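Local coordinates for Melibiose/raffinose/stachyose-binding protein MelE (PDB 4R6H) that binds melibiose, raffinose and stachyose as the solute-binding component of the ABC importer MelEDC-MsmX, at residues A[370-374]-A[375-379]; A[150-154]-A[155-159]. One frame throughout, in Å; residues are numbered along the deposited sequence. Where two conformers were deposited one is given.

Interaction 1 (A[370-374]-A[375-379]); sequences VEPYF and DRLYL
Phe374 is gripped by two residues that follow it: Tyr378 CB lies over one face of its ring, and Leu379, just past the helix, meets its CE2 side. The first is a CH-pi contact, with CB of Tyr378 4.1 Å from the centroid of the Phe374 ring. The two rings meet obliquely, with planes 34° apart. CG of Phe374 lies anti to its backbone N (chi1 176°), which swings the ring beside the carbonyl carbon, where Tyr378 CB can reach it and CE2 comes to 3.7 Å from CD1 of Leu379. The backbone fixes the same pair: Tyr378 N donates to Phe374 O at 2.8 Å.

Tyr373 holds the N-cap position, and its carbonyl O takes only weak bonds from the backbone N of Arg376 and Leu377. CD2 of Tyr373 lies over one face of the Arg376 guanidinium, while the tyrosine hydroxyl bonds to Asp143. On the other flank CG of Pro372 touches CD2 of Leu377 at 3.6 Å. A water links Glu371 OE1 to Tyr378 OH, 2.7 Å from each, so the strand end and the helix are also joined through solvent. Helices 192-206 and 215-220 pack against Phe374, and Asp199 OD1 accepts from Asp375 N in the first turn. The whole is a strand-to-helix junction: a one-turn helix with Tyr373 at its N-cap position, following strand 370-372, which pairs in parallel with strand 303-306.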
ATOM      1  N   VAL A 370       7.640   2.511  -9.377  1.00 18.81           N
ATOM      2  CA  VAL A 370       6.614   2.516  -8.349  1.00 18.39           C
ATOM      3  C   VAL A 370       5.475   3.399  -8.784  1.00 20.20           C
ATOM      4  O   VAL A 370       5.700   4.517  -9.309  1.00 22.59           O
ATOM      5  CB  VAL A 370       7.159   2.998  -6.983  1.00 21.05           C
ATOM      6  CG1 VAL A 370       6.031   3.090  -5.955  1.00 25.85           C
ATOM      7  CG2 VAL A 370       8.251   2.041  -6.515  1.00 22.13           C
ATOM      8  N   GLU A 371       4.266   2.898  -8.584  1.00 17.49           N
ATOM      9  CA  GLU A 371       3.063   3.663  -8.827  1.00 18.19           C
ATOM     10  C   GLU A 371       2.257   3.779  -7.528  1.00 19.59           C
ATOM     11  O   GLU A 371       2.124   2.796  -6.772  1.00 18.49           O
ATOM     12  CB  GLU A 371       2.177   2.989  -9.886  1.00 18.33           C
ATOM     13  CG  GLU A 371       2.578   3.362 -11.315  1.00 21.66           C
ATOM     14  CD  GLU A 371       2.105   4.762 -11.657  1.00 22.31           C
ATOM     15  OE1 GLU A 371       0.958   5.152 -11.300  1.00 22.50           O
ATOM     16  OE2 GLU A 371       2.934   5.485 -12.242  1.00 28.80           O
ATOM     17  N   PRO A 372       1.670   4.946  -7.264  1.00 19.43           N
ATOM     18  CA  PRO A 372       0.802   5.047  -6.110  1.00 18.79           C
ATOM     19  C   PRO A 372      -0.437   4.180  -6.219  1.00 20.10           C
ATOM     20  O   PRO A 372      -0.893   3.848  -7.330  1.00 19.43           O
ATOM     21  CB  PRO A 372       0.409   6.545  -6.081  1.00 20.42           C
ATOM     22  CG  PRO A 372       0.565   6.976  -7.509  1.00 25.08           C
ATOM     23  CD  PRO A 372       1.717   6.194  -8.053  1.00 20.25           C
ATOM     24  N   TYR A 373      -1.047   3.832  -5.101  1.00 18.16           N
ATOM     25  CA  TYR A 373      -2.294   3.081  -5.160  0.50 19.04           C
ATOM     26  C   TYR A 373      -3.346   3.789  -5.993  1.00 17.77           C
ATOM     27  O   TYR A 373      -3.634   4.975  -5.814  1.00 19.06           O
ATOM     28  CB  TYR A 373      -2.837   2.758  -3.764  0.50 23.29           C
ATOM     29  CG  TYR A 373      -2.404   1.388  -3.312  0.50 24.30           C
ATOM     30  CD1 TYR A 373      -3.076   0.252  -3.751  0.50 25.14           C
ATOM     31  CD2 TYR A 373      -1.294   1.226  -2.513  0.50 37.46           C
ATOM     32  CE1 TYR A 373      -2.676  -1.001  -3.364  0.50 33.95           C
ATOM     33  CE2 TYR A 373      -0.878  -0.028  -2.120  0.50 21.52           C
ATOM     34  CZ  TYR A 373      -1.579  -1.134  -2.547  0.50 27.63           C
ATOM     35  OH  TYR A 373      -1.184  -2.389  -2.171  0.50 29.75           O
ATOM     36  N   PHE A 374      -3.929   3.043  -6.916  1.00 18.56           N
ATOM     37  CA  PHE A 374      -4.860   3.592  -7.905  1.00 19.75           C
ATOM     38  C   PHE A 374      -5.990   4.362  -7.223  1.00 19.95           C
ATOM     39  O   PHE A 374      -6.366   5.485  -7.670  1.00 19.06           O
ATOM     40  CB  PHE A 374      -5.416   2.431  -8.743  1.00 19.42           C
ATOM     41  CG  PHE A 374      -6.462   2.812  -9.739  1.00 19.95           C
ATOM     42  CD1 PHE A 374      -6.078   3.302 -10.975  1.00 24.80           C
ATOM     43  CD2 PHE A 374      -7.791   2.605  -9.474  1.00 22.29           C
ATOM     44  CE1 PHE A 374      -7.009   3.603 -11.933  1.00 23.50           C
ATOM     45  CE2 PHE A 374      -8.750   2.923 -10.445  1.00 23.53           C
ATOM     46  CZ  PHE A 374      -8.340   3.412 -11.659  1.00 21.95           C
ATOM     47  N   ASP A 375      -6.586   3.787  -6.187  1.00 19.78           N
ATOM     48  CA  ASP A 375      -7.785   4.403  -5.631  1.00 20.12           C
ATOM     49  C   ASP A 375      -7.497   5.738  -4.966  1.00 22.15           C
ATOM     50  O   ASP A 375      -8.358   6.633  -4.967  1.00 23.35           O
ATOM     51  CB  ASP A 375      -8.520   3.467  -4.660  1.00 18.92           C
ATOM     52  CG  ASP A 375      -7.791   3.289  -3.328  1.00 26.78           C
ATOM     53  OD1 ASP A 375      -6.625   2.837  -3.304  1.00 25.35           O
ATOM     54  OD2 ASP A 375      -8.389   3.634  -2.281  1.00 35.63           O
ATOM     55  N   ARG A 376      -6.307   5.876  -4.411  1.00 21.34           N
ATOM     56  CA  ARG A 376      -5.935   7.092  -3.711  1.00 24.54           C
ATOM     57  C   ARG A 376      -5.687   8.250  -4.657  1.00 25.66           C
ATOM     58  O   ARG A 376      -5.936   9.400  -4.317  1.00 27.17           O
ATOM     59  CB  ARG A 376      -4.748   6.798  -2.751  1.00 34.22           C
ATOM     60  CG  ARG A 376      -5.105   5.706  -1.748  1.00 29.21           C
ATOM     61  CD  ARG A 376      -4.123   5.579  -0.574  1.00 37.30           C
ATOM     62  NE  ARG A 376      -4.068   4.189  -0.088  1.00 38.69           N
ATOM     63  CZ  ARG A 376      -3.258   3.737   0.874  1.00 40.46           C
ATOM     64  NH1 ARG A 376      -2.433   4.557   1.507  1.00 35.72           N
ATOM     65  NH2 ARG A 376      -3.268   2.440   1.201  1.00 37.98           N
ATOM     66  N   LEU A 377      -5.268   7.980  -5.875  1.00 22.92           N
ATOM     67  CA  LEU A 377      -5.016   9.039  -6.799  1.00 22.39           C
ATOM     68  C   LEU A 377      -6.131   9.282  -7.816  1.00 31.97           C
ATOM     69  O   LEU A 377      -6.321  10.411  -8.240  1.00 31.13           O
ATOM     70  CB  LEU A 377      -3.652   8.772  -7.473  1.00 26.98           C
ATOM     71  CG  LEU A 377      -2.865   9.955  -8.050  1.00 42.82           C
ATOM     72  CD1 LEU A 377      -2.452  10.905  -6.936  1.00 62.28           C
ATOM     73  CD2 LEU A 377      -1.643   9.491  -8.819  1.00 36.83           C
ATOM     74  N   TYR A 378      -6.875   8.231  -8.198  1.00 22.45           N
ATOM     75  CA  TYR A 378      -7.747   8.271  -9.379  1.00 21.59           C
ATOM     76  C   TYR A 378      -9.237   8.113  -9.111  1.00 29.45           C
ATOM     77  O   TYR A 378     -10.031   8.361 -10.014  1.00 29.07           O
ATOM     78  CB  TYR A 378      -7.254   7.241 -10.411  1.00 21.91           C
ATOM     79  CG  TYR A 378      -5.896   7.589 -10.940  1.00 20.90           C
ATOM     80  CD1 TYR A 378      -5.745   8.682 -11.790  1.00 26.35           C
ATOM     81  CD2 TYR A 378      -4.752   6.890 -10.584  1.00 20.61           C
ATOM     82  CE1 TYR A 378      -4.507   9.070 -12.264  1.00 26.54           C
ATOM     83  CE2 TYR A 378      -3.511   7.247 -11.052  1.00 22.19           C
ATOM     84  CZ  TYR A 378      -3.374   8.357 -11.884  1.00 26.84           C
ATOM     85  OH  TYR A 378      -2.136   8.732 -12.379  1.00 25.53           O
ATOM     86  N   LEU A 379      -9.628   7.721  -7.885  1.00 20.92           N
ATOM     87  CA  LEU A 379     -10.993   7.465  -7.522  1.00 22.87           C
ATOM     88  C   LEU A 379     -11.405   8.359  -6.358  1.00 22.72           C
ATOM     89  O   LEU A 379     -10.573   8.687  -5.482  1.00 24.16           O
ATOM     90  CB  LEU A 379     -11.178   5.991  -7.117  1.00 22.92           C
ATOM     91  CG  LEU A 379     -10.906   4.972  -8.226  1.00 20.27           C
ATOM     92  CD1 LEU A 379     -11.180   3.592  -7.761  1.00 20.18           C
ATOM     93  CD2 LEU A 379     -11.690   5.282  -9.508  1.00 21.88           C
TER
HETATM   94  O   HOH W   1       0.167   7.692 -11.539  1.00 28.61           O

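Interaction 2 (A[150-154]-A[155-159]); sequences NILDR and YGIAP
Tyr155 lies back along the helix that ends beside it, its ring pointing the same way as the Ile151 side chain and running alongside it. CG2 of Ile151 meets the ring at CE2, 4.0 Å away. Arg154 comes over one face of the same ring: its CG stands 4.2 Å from the centroid of the Tyr155 ring, displaced toward the rim, in a CH-pi contact. With chi1 at -174°, the Arg154 chain leaves CB on the side away from the backbone N, and this carries its aliphatic part out across the ring as far as CD, which approaches CZ. Beyond CD the chain bends, and the guanidinium plane ends up turned 68° from the ring, so the methylene groups rather than the charged end make this contact.

On another side of the helix end, Leu152 and Ile157 cross at about a right angle, with CG of Leu152 4.1 Å from CG2 of Ile157. Between them the backbone closes the turn. Ile157 N donates to Leu152 O at 2.9 Å in an almost straight bond (169°), and Gly156 N reaches Asp153 O from above the carbonyl plane. Gly156 has positive phi, and the turn is a Schellman motif. Tyr155 N still makes the helical bond to Ile151 O, at 3.2 Å.

Replacing Tyr155 with an alanine would probably leave the Arg154 methylenes and Ile151 CG2 without the ring they pack on, and the arginine chain freer to turn. Lys176 and Ser177 of helix 163-177 also touch the Tyr155 side chain. The chemistry is therefore divided: backbone N-H groups answer the carbonyls of Ile151, Leu152 and Asp153, while apolar and CH-pi contacts join the side chains on the helix flanks.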
ATOM      1  N   ASN A 150       9.515 -22.494  -3.601  1.00 18.60           N
ATOM      2  CA  ASN A 150       9.750 -23.915  -3.802  1.00 20.52           C
ATOM      3  C   ASN A 150       8.691 -24.521  -4.722  1.00 18.87           C
ATOM      4  O   ASN A 150       9.025 -25.372  -5.551  1.00 22.60           O
ATOM      5  CB  ASN A 150       9.750 -24.585  -2.432  1.00 25.06           C
ATOM      6  CG  ASN A 150      10.360 -23.684  -1.327  1.00 74.86           C
ATOM      7  OD1 ASN A 150      11.569 -23.723  -1.110  1.00 74.31           O
ATOM      8  ND2 ASN A 150       9.525 -22.827  -0.664  1.00 40.57           N
ATOM      9  N   ILE A 151       7.429 -24.061  -4.589  1.00 17.20           N
ATOM     10  CA  ILE A 151       6.372 -24.587  -5.436  1.00 17.11           C
ATOM     11  C   ILE A 151       6.604 -24.216  -6.885  1.00 18.78           C
ATOM     12  O   ILE A 151       6.448 -25.040  -7.797  1.00 19.32           O
ATOM     13  CB  ILE A 151       4.967 -24.139  -4.937  1.00 16.54           C
ATOM     14  CG1 ILE A 151       4.608 -24.841  -3.639  1.00 20.59           C
ATOM     15  CG2 ILE A 151       3.900 -24.393  -5.977  1.00 20.77           C
ATOM     16  CD1 ILE A 151       3.343 -24.330  -2.984  1.00 19.07           C
ATOM     17  N   LEU A 152       6.981 -22.963  -7.137  1.00 18.69           N
ATOM     18  CA  LEU A 152       7.263 -22.568  -8.493  1.00 20.11           C
ATOM     19  C   LEU A 152       8.448 -23.358  -9.070  1.00 19.87           C
ATOM     20  O   LEU A 152       8.349 -23.814 -10.195  1.00 20.86           O
ATOM     21  CB  LEU A 152       7.482 -21.066  -8.661  1.00 19.04           C
ATOM     22  CG  LEU A 152       6.239 -20.194  -8.766  1.00 25.69           C
ATOM     23  CD1 LEU A 152       5.213 -20.358  -7.671  1.00 36.64           C
ATOM     24  CD2 LEU A 152       6.641 -18.747  -8.983  1.00 21.76           C
ATOM     25  N   ASP A 153       9.503 -23.572  -8.277  1.00 18.77           N
ATOM     26  CA  ASP A 153      10.618 -24.404  -8.750  1.00 21.22           C
ATOM     27  C   ASP A 153      10.205 -25.848  -9.023  1.00 21.69           C
ATOM     28  O   ASP A 153      10.615 -26.425 -10.032  1.00 22.03           O
ATOM     29  CB  ASP A 153      11.782 -24.367  -7.767  1.00 24.07           C
ATOM     30  CG  ASP A 153      12.567 -23.056  -7.829  1.00 24.40           C
ATOM     31  OD1 ASP A 153      12.475 -22.367  -8.868  1.00 25.85           O
ATOM     32  OD2 ASP A 153      13.263 -22.766  -6.850  1.00 26.51           O
ATOM     33  N   ARG A 154       9.355 -26.422  -8.178  1.00 20.79           N
ATOM     34  CA  ARG A 154       8.870 -27.803  -8.407  1.00 19.57           C
ATOM     35  C   ARG A 154       8.225 -27.968  -9.766  1.00 22.36           C
ATOM     36  O   ARG A 154       8.388 -29.006 -10.444  1.00 24.08           O
ATOM     37  CB  ARG A 154       7.879 -28.169  -7.318  1.00 22.31           C
ATOM     38  CG  ARG A 154       7.397 -29.599  -7.315  1.00 25.92           C
ATOM     39  CD  ARG A 154       6.416 -29.853  -6.164  1.00 25.87           C
ATOM     40  NE  ARG A 154       7.119 -29.942  -4.895  1.00 32.84           N
ATOM     41  CZ  ARG A 154       7.666 -31.055  -4.376  1.00 40.11           C
ATOM     42  NH1 ARG A 154       7.538 -32.220  -4.983  1.00 38.31           N
ATOM     43  NH2 ARG A 154       8.333 -30.997  -3.224  1.00 38.03           N
ATOM     44  N   TYR A 155       7.496 -26.952 -10.198  1.00 20.01           N
ATOM     45  CA  TYR A 155       6.744 -27.044 -11.448  1.00 20.29           C
ATOM     46  C   TYR A 155       7.344 -26.325 -12.636  1.00 22.25           C
ATOM     47  O   TYR A 155       6.722 -26.252 -13.701  1.00 23.53           O
ATOM     48  CB  TYR A 155       5.295 -26.581 -11.197  1.00 24.25           C
ATOM     49  CG  TYR A 155       4.573 -27.384 -10.176  1.00 23.85           C
ATOM     50  CD1 TYR A 155       4.659 -28.787 -10.172  1.00 25.04           C
ATOM     51  CD2 TYR A 155       3.773 -26.788  -9.201  1.00 31.61           C
ATOM     52  CE1 TYR A 155       4.005 -29.551  -9.218  1.00 26.11           C
ATOM     53  CE2 TYR A 155       3.112 -27.550  -8.252  1.00 28.01           C
ATOM     54  CZ  TYR A 155       3.232 -28.927  -8.264  1.00 24.80           C
ATOM     55  OH  TYR A 155       2.545 -29.630  -7.305  1.00 27.21           O
ATOM     56  N   GLY A 156       8.565 -25.816 -12.481  1.00 20.02           N
ATOM     57  CA  GLY A 156       9.315 -25.229 -13.566  1.00 21.71           C
ATOM     58  C   GLY A 156       8.813 -23.878 -14.002  1.00 20.73           C
ATOM     59  O   GLY A 156       9.020 -23.459 -15.157  1.00 23.13           O
ATOM     60  N   ILE A 157       8.207 -23.149 -13.060  1.00 20.01           N
ATOM     61  CA  ILE A 157       7.554 -21.879 -13.374  1.00 20.57           C
ATOM     62  C   ILE A 157       8.472 -20.691 -13.035  1.00 21.66           C
ATOM     63  O   ILE A 157       8.860 -20.475 -11.883  1.00 20.70           O
ATOM     64  CB  ILE A 157       6.233 -21.752 -12.597  1.00 18.66           C
ATOM     65  CG1 ILE A 157       5.260 -22.890 -12.972  1.00 20.95           C
ATOM     66  CG2 ILE A 157       5.592 -20.379 -12.843  1.00 21.16           C
ATOM     67  CD1 ILE A 157       4.051 -22.987 -12.073  1.00 25.41           C
ATOM     68  N   ALA A 158       8.770 -19.892 -14.047  1.00 20.49           N
ATOM     69  CA  ALA A 158       9.457 -18.627 -13.848  1.00 20.46           C
ATOM     70  C   ALA A 158       8.471 -17.584 -13.306  1.00 20.09           C
ATOM     71  O   ALA A 158       7.286 -17.666 -13.577  1.00 20.66           O
ATOM     72  CB  ALA A 158      10.046 -18.119 -15.147  1.00 18.95           C
ATOM     73  N   PRO A 159       8.964 -16.591 -12.562  1.00 22.77           N
ATOM     74  CA  PRO A 159       8.046 -15.556 -12.088  1.00 24.76           C
ATOM     75  C   PRO A 159       7.291 -14.863 -13.226  1.00 22.18           C
ATOM     76  O   PRO A 159       7.917 -14.395 -14.177  1.00 22.71           O
ATOM     77  CB  PRO A 159       8.961 -14.557 -11.353  1.00 28.83           C
ATOM     78  CG  PRO A 159      10.312 -15.193 -11.265  1.00 42.57           C
ATOM     79  CD  PRO A 159      10.385 -16.276 -12.299  1.00 23.89           C
TER

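Overall arrangement
Along the chain, interaction 2 comes first: the strand 141-148 runs into helix 149-155, and residues 150-159 terminate that helix and turn the chain toward helix 163-177. Some two hundred residues later, strand 370-372 leads into helix 374-378, where interaction 1 makes the turn. Each is a local closure within one continuous stretch, so they follow in series, neither nested nor crossed. The centres of interactions 1 and 2 lie about 31 Å apart, and the nearest atoms of interactions 1 and 2 are about 17 Å apart. Both are attached to the same mixed sheet, however: strand 303-306 pairs with both strand 141-148 and strand 370-372, linking the peripheral helix end to the more central junction.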